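Local structure of ethanolamine kinase Pv091845 (Plasmodium vivax, 2QG7) at residues Lys197-Ile202 with Asp345-Phe349; Pro233-Thr239 with Cys356-Tyr362; His367-Tyr371 with Glu386-Phe390. The protein probably phosphorylates ethanolamine, the first step in making phosphatidylethanolamine from ethanolamine. All blocks are in the same frame, centred on the assembly; numbering follows the deposited sequence.

Contact 1 (Lys197-Ile202 with Asp345-Phe349)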
loop_
_atom_site.group_PDB
_atom_site.type_symbol
_atom_site.label_atom_id
_atom_site.label_comp_id
_atom_site.label_asym_id
_atom_site.label_seq_id
_atom_site.Cartn_x
_atom_site.Cartn_y
_atom_site.Cartn_z
ATOM N N LYS D 197 -21.286 19.363 2.667
ATOM C CA LYS D 197 -21.901 19.778 3.910
ATOM C C LYS D 197 -20.851 20.028 5.018
ATOM O O LYS D 197 -20.942 21.016 5.760
ATOM C CB LYS D 197 -22.908 18.681 4.286
ATOM C CG LYS D 197 -23.410 18.628 5.751
ATOM C CD LYS D 197 -24.197 17.293 6.020
ATOM C CE LYS D 197 -24.531 17.191 7.538
ATOM N NZ LYS D 197 -25.257 15.873 7.962
ATOM N N PHE D 198 -19.844 19.165 5.123
ATOM C CA PHE D 198 -18.773 19.349 6.123
ATOM C C PHE D 198 -17.604 20.191 5.598
ATOM O O PHE D 198 -16.934 20.858 6.375
ATOM C CB PHE D 198 -18.267 17.996 6.668
ATOM C CG PHE D 198 -19.305 17.220 7.425
ATOM C CD1 PHE D 198 -19.946 16.127 6.835
ATOM C CD2 PHE D 198 -19.662 17.592 8.721
ATOM C CE1 PHE D 198 -20.912 15.400 7.537
ATOM C CE2 PHE D 198 -20.651 16.892 9.426
ATOM C CZ PHE D 198 -21.262 15.791 8.843
ATOM N N GLN D 199 -17.353 20.142 4.287
ATOM C CA GLN D 199 -16.333 20.999 3.667
ATOM C C GLN D 199 -16.535 22.448 4.076
ATOM O O GLN D 199 -15.613 23.113 4.550
ATOM C CB GLN D 199 -16.433 20.931 2.144
ATOM C CG GLN D 199 -15.889 19.668 1.474
ATOM C CD GLN D 199 -15.769 19.899 -0.020
ATOM O OE1 GLN D 199 -16.752 20.244 -0.684
ATOM N NE2 GLN D 199 -14.557 19.785 -0.556
ATOM N N LYS D 200 -17.771 22.922 3.868
ATOM C CA LYS D 200 -18.249 24.226 4.350
ATOM C C LYS D 200 -17.867 24.505 5.812
ATOM O O LYS D 200 -17.258 25.516 6.104
ATOM C CB LYS D 200 -19.776 24.339 4.121
ATOM C CG LYS D 200 -20.429 25.648 4.672
ATOM C CD LYS D 200 -21.859 25.708 4.288
ATOM C CE LYS D 200 -22.699 26.282 5.404
ATOM N NZ LYS D 200 -22.816 27.816 5.369
ATOM N N LEU D 201 -18.166 23.579 6.706
ATOM C CA LEU D 201 -17.994 23.760 8.154
ATOM C C LEU D 201 -16.553 23.651 8.616
ATOM O O LEU D 201 -16.152 24.301 9.583
ATOM C CB LEU D 201 -18.859 22.771 8.917
ATOM C CG LEU D 201 -20.371 22.970 8.805
ATOM C CD1 LEU D 201 -21.164 21.854 9.528
ATOM C CD2 LEU D 201 -20.744 24.323 9.394
ATOM N N ILE D 202 -15.781 22.828 7.907
ATOM C CA ILE D 202 -14.359 22.643 8.184
ATOM C C ILE D 202 -13.559 23.876 7.768
ATOM O O ILE D 202 -12.678 24.337 8.509
ATOM C CB ILE D 202 -13.809 21.335 7.506
ATOM C CG1 ILE D 202 -14.486 20.109 8.129
ATOM C CG2 ILE D 202 -12.291 21.247 7.635
ATOM C CD1 ILE D 202 -14.402 18.791 7.325
ATOM N N ASP D 345 -25.273 20.585 12.761
ATOM C CA ASP D 345 -23.873 20.172 12.884
ATOM C C ASP D 345 -22.988 21.314 13.346
ATOM O O ASP D 345 -23.146 22.459 12.903
ATOM C CB ASP D 345 -23.357 19.675 11.546
ATOM C CG ASP D 345 -24.211 18.580 10.969
ATOM O OD1 ASP D 345 -24.168 17.441 11.480
ATOM O OD2 ASP D 345 -24.934 18.859 9.988
ATOM N N SER D 346 -22.053 21.004 14.228
ATOM C CA SER D 346 -21.085 21.994 14.656
ATOM C C SER D 346 -19.692 21.345 14.658
ATOM O O SER D 346 -19.500 20.323 15.303
ATOM C CB SER D 346 -21.448 22.533 16.051
ATOM O OG SER D 346 -20.442 23.427 16.532
ATOM N N ILE D 347 -18.742 21.968 13.960
ATOM C CA ILE D 347 -17.423 21.418 13.741
ATOM C C ILE D 347 -16.341 22.085 14.581
ATOM O O ILE D 347 -16.254 23.296 14.626
ATOM C CB ILE D 347 -17.042 21.485 12.202
ATOM C CG1 ILE D 347 -17.840 20.435 11.383
ATOM C CG2 ILE D 347 -15.497 21.455 11.963
ATOM C CD1 ILE D 347 -17.637 18.969 11.789
ATOM N N SER D 348 -15.505 21.275 15.239
ATOM C CA SER D 348 -14.301 21.766 15.889
ATOM C C SER D 348 -13.125 20.800 15.686
ATOM O O SER D 348 -13.320 19.644 15.361
ATOM C CB SER D 348 -14.551 22.027 17.368
ATOM O OG SER D 348 -14.966 20.852 18.010
ATOM N N PHE D 349 -11.909 21.305 15.861
ATOM C CA PHE D 349 -10.710 20.517 15.701
ATOM C C PHE D 349 -10.110 20.115 17.048
ATOM O O PHE D 349 -10.234 20.834 18.033
ATOM C CB PHE D 349 -9.664 21.279 14.860
ATOM C CG PHE D 349 -10.199 21.791 13.546
ATOM C CD1 PHE D 349 -11.146 21.070 12.827
ATOM C CD2 PHE D 349 -9.744 22.998 13.009
ATOM C CE1 PHE D 349 -11.646 21.564 11.624
ATOM C CE2 PHE D 349 -10.230 23.444 11.809
ATOM C CZ PHE D 349 -11.174 22.741 11.134
#
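Ile347, on an outer strand of a small antiparallel sheet, rests on Leu201 and Ile202 of helix 196-210 in the larger lobe of the kinase-like fold. The strand crosses the helix at -56°, and the two axes come within 8.9 Å. Both side-chain branches of Ile347 are used. Its CG1 lies 3.5 Å from Leu201 CB, the tightest apolar approach here. The CD1 methyl beyond CG1 continues to the Phe198 ring, which it meets obliquely at CD2, 3.9 Å away. CG2 points the other way along the helix and lies 4.2 Å from Ile202 CG1. It is set anti to the backbone N of Ile347, while CG1 stands beside that N (chi1 -73°), and this split sends the two arms to different helix residues. Phe349 adds a second apolar pair. Its CZ is 4.0 Å from Ile202 CG2, and the ring edge, in plane, faces Ile202 O. The outer end is polar. Lys197, fully extended, forms a long salt bridge to Asp345, with 3.6 Å from NZ to OD2. The other oxygen of Asp345, OD1, is hydrogen-bonded by Asn304, which fixes the carboxylate against the sheet. Leu201 CD1 packs against Asp345 CB at 3.7 Å. Strand 302-304 pairs with strand 347-349, and Ile302 and Asn304 also touch Ile347. Phe198 and Ile202 also touch helix 190-194, and Ile202 reaches Phe390 on helix 384-395.

Contact 2 (Pro233-Thr239 with Cys356-Tyr362)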
loop_
_atom_site.group_PDB
_atom_site.type_symbol
_atom_site.label_atom_id
_atom_site.label_comp_id
_atom_site.label_asym_id
_atom_site.label_seq_id
_atom_site.Cartn_x
_atom_site.Cartn_y
_atom_site.Cartn_z
ATOM N N PRO D 233 9.015 33.534 10.444
ATOM C CA PRO D 233 9.142 32.490 9.437
ATOM C C PRO D 233 8.182 31.285 9.628
ATOM O O PRO D 233 7.501 31.163 10.664
ATOM C CB PRO D 233 10.613 32.067 9.592
ATOM C CG PRO D 233 10.795 32.084 11.159
ATOM C CD PRO D 233 9.804 33.197 11.650
ATOM N N SER D 234 8.126 30.442 8.588
ATOM C CA SER D 234 7.399 29.189 8.586
ATOM C C SER D 234 8.200 28.146 9.365
ATOM O O SER D 234 9.448 28.176 9.383
ATOM C CB SER D 234 7.165 28.734 7.146
ATOM O OG SER D 234 6.538 27.445 7.071
ATOM N N PHE D 235 7.478 27.229 10.020
ATOM C CA PHE D 235 8.086 26.151 10.795
ATOM C C PHE D 235 8.169 24.855 9.964
ATOM O O PHE D 235 8.681 23.839 10.447
ATOM C CB PHE D 235 7.260 25.906 12.051
ATOM C CG PHE D 235 7.653 26.757 13.226
ATOM C CD1 PHE D 235 7.905 26.179 14.458
ATOM C CD2 PHE D 235 7.757 28.132 13.116
ATOM C CE1 PHE D 235 8.251 26.972 15.560
ATOM C CE2 PHE D 235 8.124 28.911 14.210
ATOM C CZ PHE D 235 8.363 28.331 15.419
ATOM N N LEU D 236 7.674 24.913 8.731
ATOM C CA LEU D 236 7.487 23.760 7.882
ATOM C C LEU D 236 8.787 23.145 7.388
ATOM O O LEU D 236 8.989 21.927 7.495
ATOM C CB LEU D 236 6.567 24.132 6.703
ATOM C CG LEU D 236 6.255 23.206 5.538
ATOM C CD1 LEU D 236 5.748 21.799 5.988
ATOM C CD2 LEU D 236 5.236 23.902 4.658
ATOM N N TRP D 237 9.659 23.991 6.851
ATOM C CA TRP D 237 10.901 23.536 6.233
ATOM C C TRP D 237 11.932 23.136 7.262
ATOM O O TRP D 237 12.739 22.265 7.020
ATOM C CB TRP D 237 11.445 24.612 5.298
ATOM C CG TRP D 237 10.374 25.181 4.487
ATOM C CD1 TRP D 237 9.815 26.413 4.629
ATOM C CD2 TRP D 237 9.657 24.531 3.424
ATOM N NE1 TRP D 237 8.818 26.591 3.706
ATOM C CE2 TRP D 237 8.689 25.449 2.959
ATOM C CE3 TRP D 237 9.740 23.263 2.824
ATOM C CZ2 TRP D 237 7.818 25.153 1.919
ATOM C CZ3 TRP D 237 8.890 22.976 1.792
ATOM C CH2 TRP D 237 7.937 23.915 1.346
ATOM N N ASN D 238 11.904 23.795 8.411
ATOM C CA ASN D 238 12.680 23.376 9.559
ATOM C C ASN D 238 12.298 21.968 10.005
ATOM O O ASN D 238 13.151 21.218 10.460
ATOM C CB ASN D 238 12.429 24.354 10.718
ATOM C CG ASN D 238 13.289 24.049 11.949
ATOM O OD1 ASN D 238 14.486 24.397 11.993
ATOM N ND2 ASN D 238 12.671 23.414 12.962
ATOM N N THR D 239 11.010 21.632 9.897
ATOM C CA THR D 239 10.466 20.345 10.342
ATOM C C THR D 239 10.777 19.255 9.317
ATOM O O THR D 239 11.241 18.178 9.693
ATOM C CB THR D 239 8.946 20.415 10.595
ATOM O OG1 THR D 239 8.690 21.411 11.581
ATOM C CG2 THR D 239 8.405 19.114 11.119
ATOM N N CYS D 356 1.669 24.794 14.501
ATOM C CA CYS D 356 2.705 25.811 14.512
ATOM C C CYS D 356 2.499 26.694 13.309
ATOM O O CYS D 356 1.585 26.455 12.501
ATOM C CB CYS D 356 4.105 25.195 14.504
ATOM S SG CYS D 356 4.371 24.011 13.167
ATOM N N PRO D 357 3.261 27.787 13.239
ATOM C CA PRO D 357 3.133 28.717 12.110
ATOM C C PRO D 357 3.686 28.165 10.798
ATOM O O PRO D 357 4.850 27.892 10.693
ATOM C CB PRO D 357 3.905 29.947 12.594
ATOM C CG PRO D 357 4.093 29.737 14.113
ATOM C CD PRO D 357 4.187 28.290 14.277
ATOM N N MET D 358 2.831 27.991 9.807
ATOM C CA MET D 358 3.261 27.519 8.498
ATOM C C MET D 358 2.460 28.275 7.465
ATOM O O MET D 358 1.511 28.956 7.821
ATOM C CB MET D 358 2.943 26.020 8.353
ATOM C CG MET D 358 3.790 25.097 9.182
ATOM S SD MET D 358 3.561 23.339 8.810
ATOM C CE MET D 358 4.704 22.647 10.010
ATOM N N GLU D 359 2.813 28.099 6.194
ATOM C CA GLU D 359 2.030 28.530 5.059
ATOM C C GLU D 359 0.619 27.980 5.148
ATOM O O GLU D 359 0.425 26.800 5.398
ATOM C CB GLU D 359 2.680 28.041 3.769
ATOM C CG GLU D 359 4.013 28.721 3.405
ATOM C CD GLU D 359 5.242 28.077 4.015
ATOM O OE1 GLU D 359 5.117 27.304 5.017
ATOM O OE2 GLU D 359 6.370 28.326 3.494
ATOM N N ARG D 360 -0.365 28.841 4.917
ATOM C CA ARG D 360 -1.762 28.475 4.978
ATOM C C ARG D 360 -2.109 27.465 3.930
ATOM O O ARG D 360 -3.092 26.714 4.082
ATOM C CB ARG D 360 -2.687 29.711 4.875
ATOM C CG ARG D 360 -2.524 30.566 3.614
ATOM C CD ARG D 360 -3.787 31.331 3.260
ATOM N NE ARG D 360 -3.701 32.014 1.954
ATOM C CZ ARG D 360 -4.620 32.845 1.426
ATOM N NH1 ARG D 360 -5.739 33.144 2.092
ATOM N NH2 ARG D 360 -4.418 33.396 0.216
ATOM N N ALA D 361 -1.327 27.448 2.856
ATOM C CA ALA D 361 -1.585 26.559 1.727
ATOM C C ALA D 361 -1.157 25.110 2.059
ATOM O O ALA D 361 -1.802 24.160 1.599
ATOM C CB ALA D 361 -0.912 27.053 0.502
ATOM N N TYR D 362 -0.110 24.950 2.883
ATOM C CA TYR D 362 0.208 23.641 3.452
ATOM C C TYR D 362 -0.962 22.946 4.213
ATOM O O TYR D 362 -1.237 21.761 3.983
ATOM C CB TYR D 362 1.418 23.724 4.346
ATOM C CG TYR D 362 1.747 22.399 4.929
ATOM C CD1 TYR D 362 2.512 21.459 4.207
ATOM C CD2 TYR D 362 1.282 22.050 6.204
ATOM C CE1 TYR D 362 2.827 20.213 4.756
ATOM C CE2 TYR D 362 1.563 20.783 6.754
ATOM C CZ TYR D 362 2.348 19.881 6.026
ATOM O OH TYR D 362 2.617 18.653 6.593
#
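Leu236 and Glu359 mark the dense side of this contact, where the start of helix 236-251 meets strand 356-359 and the following helix. Glu359 is buried, and its carboxylate is gripped at both oxygens. Ser234 OG donates to Glu359 OE1 at 2.5 Å, approaching from above the carboxylate plane. Trp237 NE1 donates to Glu359 OE2 at 3.0 Å on the syn side, with the indole nearly perpendicular to the carboxylate. A bend in the Glu359 chain (chi2 87°) turns the acid back to these donors. Leu236 lays CD1 over one face of the Tyr362 ring, 3.8 Å from the centroid. Its CB meets Met358 SD at 3.8 Å. Nearer the start of the strand, Phe235 N bonds to Pro357 O at 2.8 Å, almost straight onto the carbonyl. Pro357 CD covers a face of the Phe235 ring, 3.9 Å from its centroid, a CH-pi contact. The ends are looser. Pro233 is partly exposed, its CB pointing away from the strand, and Thr239 OG1 comes no nearer than 4.5 Å to Met358 CE. Just ahead of the helix, Ser234 OG also accepts from Leu236 N, so one hydroxyl caps the turn and holds the acid. A Ser-capped helix start tied to a strand that runs into helix 360-369, with Glu359 at its N-cap, is a strand-to-helix junction, consistent with the helical lobe of a kinase-like fold.

Contact 3 (His367-Tyr371 with Glu386-Phe390)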
loop_
_atom_site.group_PDB
_atom_site.type_symbol
_atom_site.label_atom_id
_atom_site.label_comp_id
_atom_site.label_asym_id
_atom_site.label_seq_id
_atom_site.Cartn_x
_atom_site.Cartn_y
_atom_site.Cartn_z
ATOM N N HIS D 367 -4.852 18.764 4.256
ATOM C CA HIS D 367 -6.188 18.339 4.544
ATOM C C HIS D 367 -6.816 17.629 3.348
ATOM O O HIS D 367 -7.566 16.661 3.487
ATOM C CB HIS D 367 -7.054 19.538 4.967
ATOM C CG HIS D 367 -8.492 19.177 5.213
ATOM N ND1 HIS D 367 -8.873 18.251 6.158
ATOM C CD2 HIS D 367 -9.635 19.594 4.620
ATOM C CE1 HIS D 367 -10.187 18.112 6.145
ATOM N NE2 HIS D 367 -10.677 18.908 5.215
ATOM N N PHE D 368 -6.515 18.121 2.163
ATOM C CA PHE D 368 -7.026 17.532 0.945
ATOM C C PHE D 368 -6.393 16.160 0.642
ATOM O O PHE D 368 -7.057 15.279 0.099
ATOM C CB PHE D 368 -6.780 18.484 -0.210
ATOM C CG PHE D 368 -7.726 19.671 -0.223
ATOM C CD1 PHE D 368 -8.940 19.628 0.491
ATOM C CD2 PHE D 368 -7.438 20.803 -0.972
ATOM C CE1 PHE D 368 -9.811 20.724 0.469
ATOM C CE2 PHE D 368 -8.326 21.885 -1.030
ATOM C CZ PHE D 368 -9.498 21.845 -0.312
ATOM N N ASN D 369 -5.129 15.982 1.017
ATOM C CA ASN D 369 -4.543 14.655 0.973
ATOM C C ASN D 369 -5.254 13.639 1.866
ATOM O O ASN D 369 -5.198 12.460 1.592
ATOM C CB ASN D 369 -3.038 14.662 1.260
ATOM C CG ASN D 369 -2.220 14.959 0.038
ATOM O OD1 ASN D 369 -2.598 14.601 -1.075
ATOM N ND2 ASN D 369 -1.067 15.588 0.235
ATOM N N GLU D 370 -5.891 14.105 2.927
ATOM C CA GLU D 370 -6.455 13.227 3.933
ATOM C C GLU D 370 -7.830 12.736 3.545
ATOM O O GLU D 370 -8.488 12.073 4.295
ATOM C CB GLU D 370 -6.460 13.935 5.307
ATOM C CG GLU D 370 -5.055 14.245 5.939
ATOM C CD GLU D 370 -4.219 12.962 6.248
ATOM O OE1 GLU D 370 -2.951 13.046 6.343
ATOM O OE2 GLU D 370 -4.808 11.852 6.449
ATOM N N TYR D 371 -8.283 13.085 2.368
ATOM C CA TYR D 371 -9.530 12.620 1.815
ATOM C C TYR D 371 -9.321 11.150 1.439
ATOM O O TYR D 371 -10.291 10.341 1.428
ATOM C CB TYR D 371 -9.842 13.429 0.540
ATOM C CG TYR D 371 -10.571 14.764 0.738
ATOM C CD1 TYR D 371 -10.255 15.629 1.809
ATOM C CD2 TYR D 371 -11.541 15.185 -0.178
ATOM C CE1 TYR D 371 -10.914 16.842 1.968
ATOM C CE2 TYR D 371 -12.204 16.406 -0.034
ATOM C CZ TYR D 371 -11.885 17.227 1.039
ATOM O OH TYR D 371 -12.564 18.431 1.204
ATOM N N GLU D 386 -14.127 20.552 -6.411
ATOM C CA GLU D 386 -14.195 20.287 -4.978
ATOM C C GLU D 386 -13.235 21.152 -4.182
ATOM O O GLU D 386 -13.547 21.547 -3.059
ATOM C CB GLU D 386 -13.940 18.830 -4.698
ATOM C CG GLU D 386 -15.003 17.913 -5.184
ATOM C CD GLU D 386 -14.654 16.455 -4.930
ATOM O OE1 GLU D 386 -14.292 16.078 -3.777
ATOM O OE2 GLU D 386 -14.754 15.675 -5.906
ATOM N N GLU D 387 -12.070 21.441 -4.741
ATOM C CA GLU D 387 -11.167 22.393 -4.123
ATOM C C GLU D 387 -11.807 23.801 -4.029
ATOM O O GLU D 387 -11.613 24.548 -3.050
ATOM C CB GLU D 387 -9.872 22.472 -4.912
ATOM C CG GLU D 387 -9.055 21.219 -4.877
ATOM C CD GLU D 387 -7.714 21.341 -5.608
ATOM O OE1 GLU D 387 -7.539 22.278 -6.425
ATOM O OE2 GLU D 387 -6.835 20.461 -5.385
ATOM N N TYR D 388 -12.551 24.150 -5.082
ATOM C CA TYR D 388 -13.258 25.413 -5.192
ATOM C C TYR D 388 -14.335 25.587 -4.087
ATOM O O TYR D 388 -14.374 26.620 -3.392
ATOM C CB TYR D 388 -13.882 25.488 -6.593
ATOM C CG TYR D 388 -14.446 26.828 -6.965
ATOM C CD1 TYR D 388 -13.636 27.803 -7.549
ATOM C CD2 TYR D 388 -15.803 27.121 -6.727
ATOM C CE1 TYR D 388 -14.152 29.034 -7.899
ATOM C CE2 TYR D 388 -16.328 28.371 -7.060
ATOM C CZ TYR D 388 -15.493 29.316 -7.653
ATOM O OH TYR D 388 -16.016 30.543 -7.995
ATOM N N HIS D 389 -15.203 24.585 -3.946
ATOM C CA HIS D 389 -16.236 24.622 -2.949
ATOM C C HIS D 389 -15.697 24.839 -1.530
ATOM O O HIS D 389 -16.317 25.522 -0.751
ATOM C CB HIS D 389 -17.133 23.375 -3.036
ATOM C CG HIS D 389 -18.361 23.454 -2.168
ATOM N ND1 HIS D 389 -18.438 22.863 -0.925
ATOM C CD2 HIS D 389 -19.545 24.099 -2.345
ATOM C CE1 HIS D 389 -19.622 23.114 -0.385
ATOM N NE2 HIS D 389 -20.316 23.854 -1.228
ATOM N N PHE D 390 -14.547 24.265 -1.194
ATOM C CA PHE D 390 -13.957 24.403 0.149
ATOM C C PHE D 390 -13.403 25.809 0.369
ATOM O O PHE D 390 -13.584 26.437 1.429
ATOM C CB PHE D 390 -12.825 23.369 0.325
ATOM C CG PHE D 390 -12.168 23.371 1.705
ATOM C CD1 PHE D 390 -12.608 22.503 2.710
ATOM C CD2 PHE D 390 -11.071 24.193 1.982
ATOM C CE1 PHE D 390 -11.979 22.471 3.948
ATOM C CE2 PHE D 390 -10.452 24.171 3.245
ATOM C CZ PHE D 390 -10.898 23.318 4.222
#
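Phe368 and Phe390 lead an aromatic cluster between helix 360-369 and helix 384-395. Phe368 turns an edge to the face of Phe390, a T-shaped pair with centroids 5.0 Å apart and planes at 75°. Phe368 CZ reaches Phe390 CD2 at 3.6 Å, while CE1 stands over the same ring, displaced to its rim. Phe390 can offer this face because its CG is anti to its own backbone N (chi1 -178°), which throws the ring out from helix 384-395. His367 meets the other end of Phe390 more loosely. His367 CD2 is 3.8 Å from Phe390 CE1, and the two planes make 37°, neither stacked nor perpendicular. His367 ND1 is hydrogen-bonded to Leu297 O, which helps fix the imidazole.

Aliphatic carbon also meets ring carbon. Glu387 leans its CG on Phe368 CE2 at 4.0 Å. Its carboxylate goes on to Tyr414, where OE2 is hydrogen-bonded.

No hydrogen bond joins the two segments directly, and the polar groups find partners beside them. Tyr371 presents its ring edge, at CE2, to Glu386 OE1 at 4.3 Å, a loose approach. That oxygen is salt-bridged to Lys194, and Tyr371 OH bonds to Gln199 NE2. Gln199 NE2 also bonds to Glu386 O, and its OE1 bonds to His389 ND1, so helix 196-210 bridges both segments. An aromatic cluster between two consecutive helices, with polar groups bonded to neighbouring helices, forms a helix-helix interface here, consistent with the helical lobe of the kinase-like fold.

Contacts 2 and 3 are buried, while contact 1 is only partly so and ends in a long salt bridge near the surface. Contacts 1 and 3 touch: helix 196-210, part of contact 1, also packs against contact 3, where Ile202 lies against His367. Contacts 2 and 3 share helix 360-369, contact 2 at its start and contact 3 at its end, without touching. Contact 1 and contact 2 use strands that follow each other in the chain, 347-349 and 356-359, but their centres lie about 24 Å apart. Chemistry differs accordingly: mixed aliphatic and ring packing with a polar outer end in contact 1, a buried acid with hydrogen bonds in contact 2, and rings in contact 3.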